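Local atomic coordinates of thermotoga maritima TmcAL (Thermotoga maritima, PDB entry 5Y0T), a protein that belongs to the HIGH nucleotidyl transferase family of the HUP clan and holds adenosine-5'-rp-alpha-thio-triphosphate in its ligand pocket. Residues F256-F261 / R294-C299. Numbering follows the deposited sequence.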
loop_
_atom_site.group_PDB
_atom_site.type_symbol
_atom_site.label_atom_id
_atom_site.label_comp_id
_atom_site.label_asym_id
_atom_site.label_seq_id
_atom_site.Cartn_x
_atom_site.Cartn_y
_atom_site.Cartn_z
ATOM N N PHE A 256 3.436 5.093 5.797
ATOM C CA PHE A 256 3.025 4.054 4.855
ATOM C C PHE A 256 1.692 3.443 5.263
ATOM O O PHE A 256 0.782 3.337 4.443
ATOM C CB PHE A 256 4.046 2.909 4.703
ATOM C CG PHE A 256 3.675 1.963 3.592
ATOM C CD1 PHE A 256 2.795 0.918 3.813
ATOM C CD2 PHE A 256 4.144 2.173 2.305
ATOM C CE1 PHE A 256 2.409 0.085 2.776
ATOM C CE2 PHE A 256 3.762 1.336 1.257
ATOM C CZ PHE A 256 2.896 0.301 1.495
ATOM N N LEU A 257 1.597 3.017 6.520
ATOM C CA LEU A 257 0.396 2.352 7.014
ATOM C C LEU A 257 -0.826 3.245 6.842
ATOM O O LEU A 257 -1.868 2.826 6.320
ATOM C CB LEU A 257 0.573 1.970 8.490
ATOM C CG LEU A 257 1.612 0.880 8.721
ATOM C CD1 LEU A 257 1.828 0.641 10.212
ATOM C CD2 LEU A 257 1.195 -0.390 8.018
ATOM N N LEU A 258 -0.678 4.500 7.251
ATOM C CA LEU A 258 -1.793 5.424 7.216
ATOM C C LEU A 258 -2.213 5.690 5.768
ATOM O O LEU A 258 -3.411 5.689 5.451
ATOM C CB LEU A 258 -1.438 6.730 7.941
ATOM C CG LEU A 258 -2.525 7.817 7.907
ATOM C CD1 LEU A 258 -3.839 7.272 8.457
ATOM C CD2 LEU A 258 -2.096 9.058 8.695
ATOM N N SER A 259 -1.230 5.895 4.896
ATOM C CA SER A 259 -1.507 6.155 3.486
ATOM C C SER A 259 -2.152 4.934 2.825
ATOM O O SER A 259 -3.080 5.051 2.028
ATOM C CB SER A 259 -0.217 6.541 2.744
ATOM O OG SER A 259 0.287 7.785 3.200
ATOM N N PHE A 260 -1.655 3.760 3.170
ATOM C CA PHE A 260 -2.191 2.511 2.644
ATOM C C PHE A 260 -3.681 2.350 3.042
ATOM O O PHE A 260 -4.515 1.987 2.213
ATOM C CB PHE A 260 -1.317 1.344 3.145
ATOM C CG PHE A 260 -1.766 -0.016 2.678
ATOM C CD1 PHE A 260 -2.727 -0.724 3.390
ATOM C CD2 PHE A 260 -1.209 -0.600 1.550
ATOM C CE1 PHE A 260 -3.147 -1.976 2.969
ATOM C CE2 PHE A 260 -1.627 -1.865 1.121
ATOM C CZ PHE A 260 -2.600 -2.547 1.837
ATOM N N PHE A 261 -4.033 2.686 4.282
ATOM C CA PHE A 261 -5.431 2.546 4.719
ATOM C C PHE A 261 -6.367 3.502 3.981
ATOM O O PHE A 261 -7.548 3.216 3.845
ATOM C CB PHE A 261 -5.571 2.751 6.236
ATOM C CG PHE A 261 -4.723 1.813 7.044
ATOM C CD1 PHE A 261 -4.354 0.583 6.525
ATOM C CD2 PHE A 261 -4.259 2.176 8.295
ATOM C CE1 PHE A 261 -3.546 -0.287 7.243
ATOM C CE2 PHE A 261 -3.446 1.317 9.017
ATOM C CZ PHE A 261 -3.088 0.084 8.495
ATOM N N ARG A 294 0.442 7.869 14.594
ATOM C CA ARG A 294 0.273 8.042 16.034
ATOM C C ARG A 294 -1.147 8.541 16.320
ATOM O O ARG A 294 -1.829 8.019 17.197
ATOM C CB ARG A 294 1.310 9.016 16.603
ATOM C CG ARG A 294 1.333 9.062 18.127
ATOM C CD ARG A 294 2.124 10.249 18.667
ATOM N NE ARG A 294 1.446 11.518 18.404
ATOM C CZ ARG A 294 0.458 12.010 19.149
ATOM N NH1 ARG A 294 0.019 11.340 20.209
ATOM N NH2 ARG A 294 -0.098 13.174 18.829
ATOM N N ASP A 295 -1.592 9.545 15.571
ATOM C CA ASP A 295 -2.947 10.060 15.760
ATOM C C ASP A 295 -3.980 9.019 15.330
ATOM O O ASP A 295 -5.037 8.896 15.957
ATOM C CB ASP A 295 -3.160 11.368 14.989
ATOM C CG ASP A 295 -2.374 12.532 15.579
ATOM O OD1 ASP A 295 -1.852 12.396 16.707
ATOM O OD2 ASP A 295 -2.284 13.587 14.916
ATOM N N PHE A 296 -3.675 8.284 14.258
ATOM C CA PHE A 296 -4.534 7.191 13.800
ATOM C C PHE A 296 -4.821 6.196 14.922
ATOM O O PHE A 296 -5.972 5.842 15.170
ATOM C CB PHE A 296 -3.886 6.450 12.626
ATOM C CG PHE A 296 -4.624 5.202 12.201
ATOM C CD1 PHE A 296 -4.175 3.944 12.590
ATOM C CD2 PHE A 296 -5.751 5.287 11.390
ATOM C CE1 PHE A 296 -4.841 2.796 12.188
ATOM C CE2 PHE A 296 -6.423 4.134 10.973
ATOM C CZ PHE A 296 -5.970 2.887 11.383
ATOM N N LEU A 297 -3.757 5.742 15.573
ATOM C CA LEU A 297 -3.861 4.752 16.640
ATOM C C LEU A 297 -4.742 5.264 17.778
ATOM O O LEU A 297 -5.610 4.541 18.276
ATOM C CB LEU A 297 -2.465 4.378 17.156
ATOM C CG LEU A 297 -1.618 3.495 16.225
ATOM C CD1 LEU A 297 -0.238 3.192 16.830
ATOM C CD2 LEU A 297 -2.341 2.189 15.910
ATOM N N GLU A 298 -4.535 6.517 18.172
ATOM C CA GLU A 298 -5.349 7.128 19.221
ATOM C C GLU A 298 -6.813 7.261 18.797
ATOM O O GLU A 298 -7.716 7.082 19.606
ATOM C CB GLU A 298 -4.786 8.499 19.602
ATOM C CG GLU A 298 -3.429 8.445 20.289
ATOM C CD GLU A 298 -3.511 7.899 21.715
ATOM O OE1 GLU A 298 -4.617 7.889 22.312
ATOM O OE2 GLU A 298 -2.459 7.478 22.239
ATOM N N CYS A 299 -7.048 7.570 17.526
ATOM C CA CYS A 299 -8.412 7.685 17.022
ATOM C C CYS A 299 -9.151 6.344 17.057
ATOM O O CYS A 299 -10.317 6.288 17.436
ATOM C CB CYS A 299 -8.412 8.249 15.592
ATOM S SG CYS A 299 -10.054 8.334 14.807
#
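Phe-296 reaches across from helix 293-300 and sets its ring against Phe-261 and Leu-258 of helix 254-261. Its bond from CA to CB points toward helix 254-261, and CG anti to the backbone N (chi1 173°) carries the ring on until CZ comes within 3.6 Å of CD2 of Phe-261. The two phenylalanine side chains run roughly at right angles, yet their ring planes are inclined by only 38°, an oblique pairing with centroids 5.3 Å apart. Leu-258 and Phe-296 pass alongside each other in opposite directions; CD1 of the leucine lies 4.0 Å from CD2 of the ring. This is helix-helix packing in the all-helical region between strands 187-192 and 337-343, the contact's centre about 23 Å from that of the chain. Phe-256 stacks on Phe-256 of the second subunit and Leu-258 packs on Met-400 of that subunit, so the contact backs onto the dimer interface. From helix 279-289, Phe-283 meets Phe-296 edge-to-face and also touches the Phe-261 ring, while Ala-287 packs on all three contact residues. Within its own helix, Phe-261 has the carbonyl oxygen of Leu-257 over the centre of one ring face, 3.0 Å above the plane. Cys-299 forms a disulfide with Cys-286.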